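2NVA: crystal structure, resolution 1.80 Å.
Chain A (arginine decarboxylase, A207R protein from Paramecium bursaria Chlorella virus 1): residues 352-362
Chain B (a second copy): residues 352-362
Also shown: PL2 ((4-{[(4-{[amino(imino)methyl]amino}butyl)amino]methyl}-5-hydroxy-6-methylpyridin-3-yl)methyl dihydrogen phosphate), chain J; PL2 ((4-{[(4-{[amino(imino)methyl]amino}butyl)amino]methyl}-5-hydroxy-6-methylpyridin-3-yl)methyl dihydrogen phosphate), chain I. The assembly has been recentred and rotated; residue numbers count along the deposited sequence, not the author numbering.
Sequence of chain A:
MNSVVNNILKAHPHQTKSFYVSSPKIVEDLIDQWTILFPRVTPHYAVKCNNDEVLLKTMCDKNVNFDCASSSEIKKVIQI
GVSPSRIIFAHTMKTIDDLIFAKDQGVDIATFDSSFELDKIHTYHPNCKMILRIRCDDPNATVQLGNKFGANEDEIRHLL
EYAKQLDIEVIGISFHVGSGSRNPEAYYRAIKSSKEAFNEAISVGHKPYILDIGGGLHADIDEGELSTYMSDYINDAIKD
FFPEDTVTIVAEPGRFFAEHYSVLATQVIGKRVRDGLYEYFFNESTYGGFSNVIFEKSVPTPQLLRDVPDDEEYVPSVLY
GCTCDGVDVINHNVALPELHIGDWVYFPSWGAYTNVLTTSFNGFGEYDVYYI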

# COMPACT_ATOMS: atom_id res chain seq x y z
N ALA A 352 -1.05 -14.34 -4.70
CA ALA A 352 -2.22 -13.55 -5.10
C ALA A 352 -2.32 -12.24 -4.31
O ALA A 352 -2.48 -12.28 -3.10
CB ALA A 352 -3.48 -14.37 -4.92
N TYR A 353 -2.20 -11.11 -5.03
CA TYR A 353 -2.28 -9.77 -4.42
C TYR A 353 -1.18 -9.63 -3.37
O TYR A 353 -1.43 -9.15 -2.26
CB TYR A 353 -3.68 -9.51 -3.82
CG TYR A 353 -4.77 -9.69 -4.85
CD1 TYR A 353 -4.91 -8.76 -5.89
CD2 TYR A 353 -5.63 -10.77 -4.80
CE1 TYR A 353 -5.88 -8.91 -6.86
CE2 TYR A 353 -6.62 -10.94 -5.76
CZ TYR A 353 -6.73 -10.00 -6.80
OH TYR A 353 -7.70 -10.15 -7.77
N THR A 354 0.04 -10.04 -3.74
CA THR A 354 1.18 -9.99 -2.84
C THR A 354 2.26 -9.09 -3.42
O THR A 354 2.35 -7.90 -3.05
CB THR A 354 1.71 -11.40 -2.51
OG1 THR A 354 2.02 -12.09 -3.74
CG2 THR A 354 0.65 -12.19 -1.76
N ASN A 355 3.04 -9.61 -4.37
CA ASN A 355 4.10 -8.83 -5.01
C ASN A 355 3.59 -7.58 -5.76
O ASN A 355 4.30 -6.59 -5.82
CB ASN A 355 4.98 -9.69 -5.92
CG ASN A 355 4.18 -10.59 -6.85
OD1 ASN A 355 3.59 -11.59 -6.41
ND2 ASN A 355 4.18 -10.27 -8.15
N VAL A 356 2.39 -7.65 -6.34
CA VAL A 356 1.85 -6.50 -7.10
C VAL A 356 1.57 -5.28 -6.22
O VAL A 356 1.44 -4.16 -6.73
CB VAL A 356 0.55 -6.87 -7.86
CG1 VAL A 356 0.85 -7.83 -9.02
CG2 VAL A 356 -0.51 -7.46 -6.91
N LEU A 357 1.47 -5.50 -4.91
CA LEU A 357 1.10 -4.41 -4.02
C LEU A 357 2.27 -3.84 -3.19
O LEU A 357 2.07 -3.13 -2.20
CB LEU A 357 -0.04 -4.83 -3.12
CG LEU A 357 -1.39 -4.72 -3.84
CD1 LEU A 357 -2.32 -5.79 -3.39
CD2 LEU A 357 -1.98 -3.34 -3.60
N THR A 358 3.48 -4.13 -3.64
CA THR A 358 4.71 -3.71 -2.96
C THR A 358 4.86 -2.19 -2.96
O THR A 358 4.58 -1.54 -3.96
CB THR A 358 5.96 -4.39 -3.60
OG1 THR A 358 5.80 -5.81 -3.49
CG2 THR A 358 7.23 -4.00 -2.86
N THR A 359 5.29 -1.62 -1.83
CA THR A 359 5.74 -0.22 -1.78
C THR A 359 7.19 -0.14 -1.34
O THR A 359 7.74 -1.11 -0.80
CB THR A 359 4.93 0.65 -0.79
OG1 THR A 359 5.34 0.36 0.55
CG2 THR A 359 3.42 0.43 -0.93
N SER A 360 7.79 1.04 -1.53
CA SER A 360 9.13 1.28 -1.01
C SER A 360 9.09 2.13 0.27
O SER A 360 10.08 2.79 0.60
CB SER A 360 10.02 1.93 -2.08
OG SER A 360 9.48 3.14 -2.58
N PHE A 361 7.96 2.09 0.98
CA PHE A 361 7.81 2.84 2.23
C PHE A 361 8.95 2.49 3.19
O PHE A 361 9.30 1.32 3.34
CB PHE A 361 6.45 2.54 2.86
CG PHE A 361 6.11 3.40 4.07
CD1 PHE A 361 6.30 4.80 4.04
CD2 PHE A 361 5.57 2.83 5.22
CE1 PHE A 361 5.97 5.59 5.16
CE2 PHE A 361 5.25 3.60 6.33
CZ PHE A 361 5.45 4.99 6.30
N ASN A 362 9.54 3.51 3.82
CA ASN A 362 10.68 3.36 4.74
C ASN A 362 11.99 2.93 4.06
O ASN A 362 13.00 2.74 4.74
CB ASN A 362 10.36 2.38 5.88
CG ASN A 362 9.53 2.99 6.99
OD1 ASN A 362 8.58 3.75 6.74
ND2 ASN A 362 9.88 2.65 8.22
N ALA B 352 2.67 14.53 3.00
CA ALA B 352 3.11 13.63 4.07
C ALA B 352 2.48 12.23 3.96
O ALA B 352 1.26 12.10 4.05
CB ALA B 352 2.81 14.24 5.44
N TYR B 353 3.33 11.22 3.78
CA TYR B 353 2.89 9.82 3.60
C TYR B 353 1.95 9.69 2.41
O TYR B 353 0.90 9.04 2.49
CB TYR B 353 2.26 9.27 4.89
CG TYR B 353 3.20 9.44 6.07
CD1 TYR B 353 4.32 8.63 6.20
CD2 TYR B 353 2.97 10.43 7.04
CE1 TYR B 353 5.22 8.79 7.25
CE2 TYR B 353 3.87 10.60 8.11
CZ TYR B 353 4.99 9.76 8.20
OH TYR B 353 5.91 9.89 9.22
N THR B 354 2.33 10.32 1.30
CA THR B 354 1.50 10.31 0.11
C THR B 354 2.26 9.65 -1.05
O THR B 354 2.03 8.47 -1.34
CB THR B 354 1.00 11.73 -0.24
OG1 THR B 354 2.13 12.61 -0.36
CG2 THR B 354 0.08 12.25 0.88
N ASN B 355 3.20 10.37 -1.66
CA ASN B 355 4.00 9.81 -2.76
C ASN B 355 4.89 8.63 -2.36
O ASN B 355 5.14 7.74 -3.19
CB ASN B 355 4.83 10.90 -3.47
CG ASN B 355 5.59 11.78 -2.51
OD1 ASN B 355 4.99 12.59 -1.82
ND2 ASN B 355 6.92 11.62 -2.46
N VAL B 356 5.33 8.59 -1.10
CA VAL B 356 6.20 7.49 -0.62
C VAL B 356 5.49 6.12 -0.59
O VAL B 356 6.14 5.07 -0.55
CB VAL B 356 6.82 7.77 0.78
CG1 VAL B 356 7.89 8.86 0.68
CG2 VAL B 356 5.74 8.15 1.80
N LEU B 357 4.16 6.15 -0.62
CA LEU B 357 3.38 4.93 -0.43
C LEU B 357 2.65 4.44 -1.70
O LEU B 357 1.74 3.60 -1.63
CB LEU B 357 2.41 5.13 0.73
CG LEU B 357 3.03 4.89 2.11
CD1 LEU B 357 2.33 5.70 3.18
CD2 LEU B 357 2.97 3.41 2.41
N THR B 358 3.08 4.95 -2.84
CA THR B 358 2.54 4.56 -4.14
C THR B 358 2.78 3.07 -4.44
O THR B 358 3.84 2.54 -4.11
CB THR B 358 3.21 5.39 -5.25
OG1 THR B 358 2.97 6.78 -4.97
CG2 THR B 358 2.60 5.05 -6.60
N THR B 359 1.80 2.41 -5.04
CA THR B 359 1.97 1.07 -5.62
C THR B 359 1.62 1.15 -7.10
O THR B 359 0.99 2.10 -7.54
CB THR B 359 1.02 -0.00 -5.01
OG1 THR B 359 -0.32 0.19 -5.50
CG2 THR B 359 1.00 0.04 -3.47
N SER B 360 1.99 0.12 -7.87
CA SER B 360 1.57 0.02 -9.27
C SER B 360 0.42 -0.97 -9.44
O SER B 360 0.25 -1.58 -10.50
CB SER B 360 2.76 -0.33 -10.15
OG SER B 360 3.34 -1.56 -9.75
N PHE B 361 -0.39 -1.11 -8.39
CA PHE B 361 -1.52 -2.04 -8.41
C PHE B 361 -2.49 -1.64 -9.54
O PHE B 361 -2.77 -0.46 -9.74
CB PHE B 361 -2.22 -2.04 -7.05
CG PHE B 361 -3.31 -3.08 -6.90
CD1 PHE B 361 -3.10 -4.39 -7.32
CD2 PHE B 361 -4.53 -2.75 -6.30
CE1 PHE B 361 -4.11 -5.35 -7.17
CE2 PHE B 361 -5.53 -3.70 -6.15
CZ PHE B 361 -5.32 -5.00 -6.59
N ASN B 362 -2.96 -2.65 -10.27
CA ASN B 362 -3.83 -2.49 -11.44
C ASN B 362 -3.13 -1.83 -12.64
O ASN B 362 -3.78 -1.55 -13.66
CB ASN B 362 -5.11 -1.71 -11.11
CG ASN B 362 -6.16 -2.53 -10.38
OD1 ASN B 362 -5.84 -3.36 -9.49
ND2 ASN B 362 -7.41 -2.30 -10.73
N1 PL2 J . 10.70 9.05 13.83
C2 PL2 J . 10.35 7.76 13.88
C2A PL2 J . 11.30 6.76 14.56
C3 PL2 J . 9.12 7.35 13.34
O3 PL2 J . 8.77 6.03 13.42
C4 PL2 J . 8.26 8.30 12.73
C4A PL2 J . 6.90 7.95 12.09
C5 PL2 J . 8.71 9.64 12.71
C6 PL2 J . 9.93 9.98 13.27
P PL2 J . 5.75 12.14 12.02
N PL2 J . 6.30 6.74 12.63
CA PL2 J . 5.76 5.91 11.52
CG PL2 J . 3.72 5.71 10.02
OP2 PL2 J . 4.24 12.04 12.47
OP3 PL2 J . 5.72 12.16 10.41
OP1 PL2 J . 6.40 13.37 12.52
OP4 PL2 J . 6.50 10.77 12.46
C5M PL2 J . 7.84 10.74 12.08
CB PL2 J . 4.73 6.69 10.66
CD PL2 J . 2.61 6.47 9.27
NE PL2 J . 1.96 5.51 8.36
CZ PL2 J . 1.14 5.86 7.38
NH2 PL2 J . 0.60 4.91 6.59
NH1 PL2 J . 0.84 7.14 7.16
N1 PL2 I . -12.05 -9.30 -12.68
C2 PL2 I . -12.26 -8.05 -12.22
C2A PL2 I . -12.97 -7.01 -13.10
C3 PL2 I . -11.82 -7.73 -10.93
O3 PL2 I . -12.06 -6.47 -10.48
C4 PL2 I . -11.17 -8.68 -10.11
C4A PL2 I . -10.66 -8.37 -8.67
C5 PL2 I . -11.00 -9.97 -10.66
C6 PL2 I . -11.44 -10.24 -11.94
P PL2 I . -10.12 -12.76 -8.06
N PL2 I . -11.43 -7.28 -8.02
CA PL2 I . -10.57 -6.45 -7.17
CG PL2 I . -9.03 -6.40 -5.16
OP2 PL2 I . -10.71 -12.91 -6.58
OP3 PL2 I . -8.51 -12.57 -7.90
OP1 PL2 I . -10.48 -13.92 -8.92
OP4 PL2 I . -10.74 -11.36 -8.56
C5M PL2 I . -10.31 -11.08 -9.85
CB PL2 I . -9.84 -7.29 -6.10
CD PL2 I . -8.32 -7.23 -4.07
NE PL2 I . -7.49 -6.29 -3.29
CZ PL2 I . -6.51 -6.61 -2.44
NH2 PL2 I . -5.83 -5.62 -1.81
NH1 PL2 I . -6.21 -7.89 -2.20
O HOH W 1 3.64 -2.00 -6.20
O HOH W 2 2.24 -4.13 -9.56
O HOH W 3 5.73 0.58 -5.51
O HOH W 4 6.14 3.22 -2.76
O HOH W 5 8.99 5.57 -1.35

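The two copies of residues 352-362 pack against each other about a near-twofold axis that passes close to Thr359, burying 567 Å² in all without a direct hydrogen bond between them. Phe361 covers the most surface in each copy. Its ring, in the t rotamer, is buried among apolar side chains of the partner: Leu357(B) CD2 lies over one face of the Phe361(A) ring, 4.0 Å from its centroid in a CH-pi contact, and approaches Phe361(A) CG to 3.6 Å. Val356(B) CG2 stands 4.1 Å from Phe361(A) CD1, and Tyr353(B) CD1 comes within 3.6 Å of Phe361(A) CE1. The two aromatic rings meet rim to rim, with their planes at 78°, which leaves a face of Tyr353(B) free to receive PL2 (chain J) CD. The tyrosine hydroxyl reaches further, donating from Tyr353(B) OH to PL2 (chain J) OP3 at 2.6 Å. The same arrangement recurs with the chains exchanged.

At the centre, the CA-to-CB bond of Thr359 points toward the other stretch in each copy, and the methyls Thr359(A) CG2 and Thr359(B) CG2 touch at 3.5 Å. Threonine serves both demands here: the methyl fills the contact, while Thr359(A) OG1 accepts a hydrogen bond from Phe361(A) N at 3.2 Å, tying the backbone that carries the phenylalanine to the central residue.

Leu357 needs no polar partner for its side chain; its CA-to-CB bond runs sideways, but the branched end comes nearer and supplies the methyl that covers the ring.

Water bridges the polar backbone around this apolar packing. Water 4 accepts from Ser360(A) N at 3.0 Å and donates to Val356(B) O at 2.9 Å and to Thr358(B) O at 2.8 Å. Water 3 links the two Thr358 carbonyls, lying 2.9 Å from Thr358(A) O and 3.1 Å from Thr358(B) O, which are themselves 4.1 Å apart.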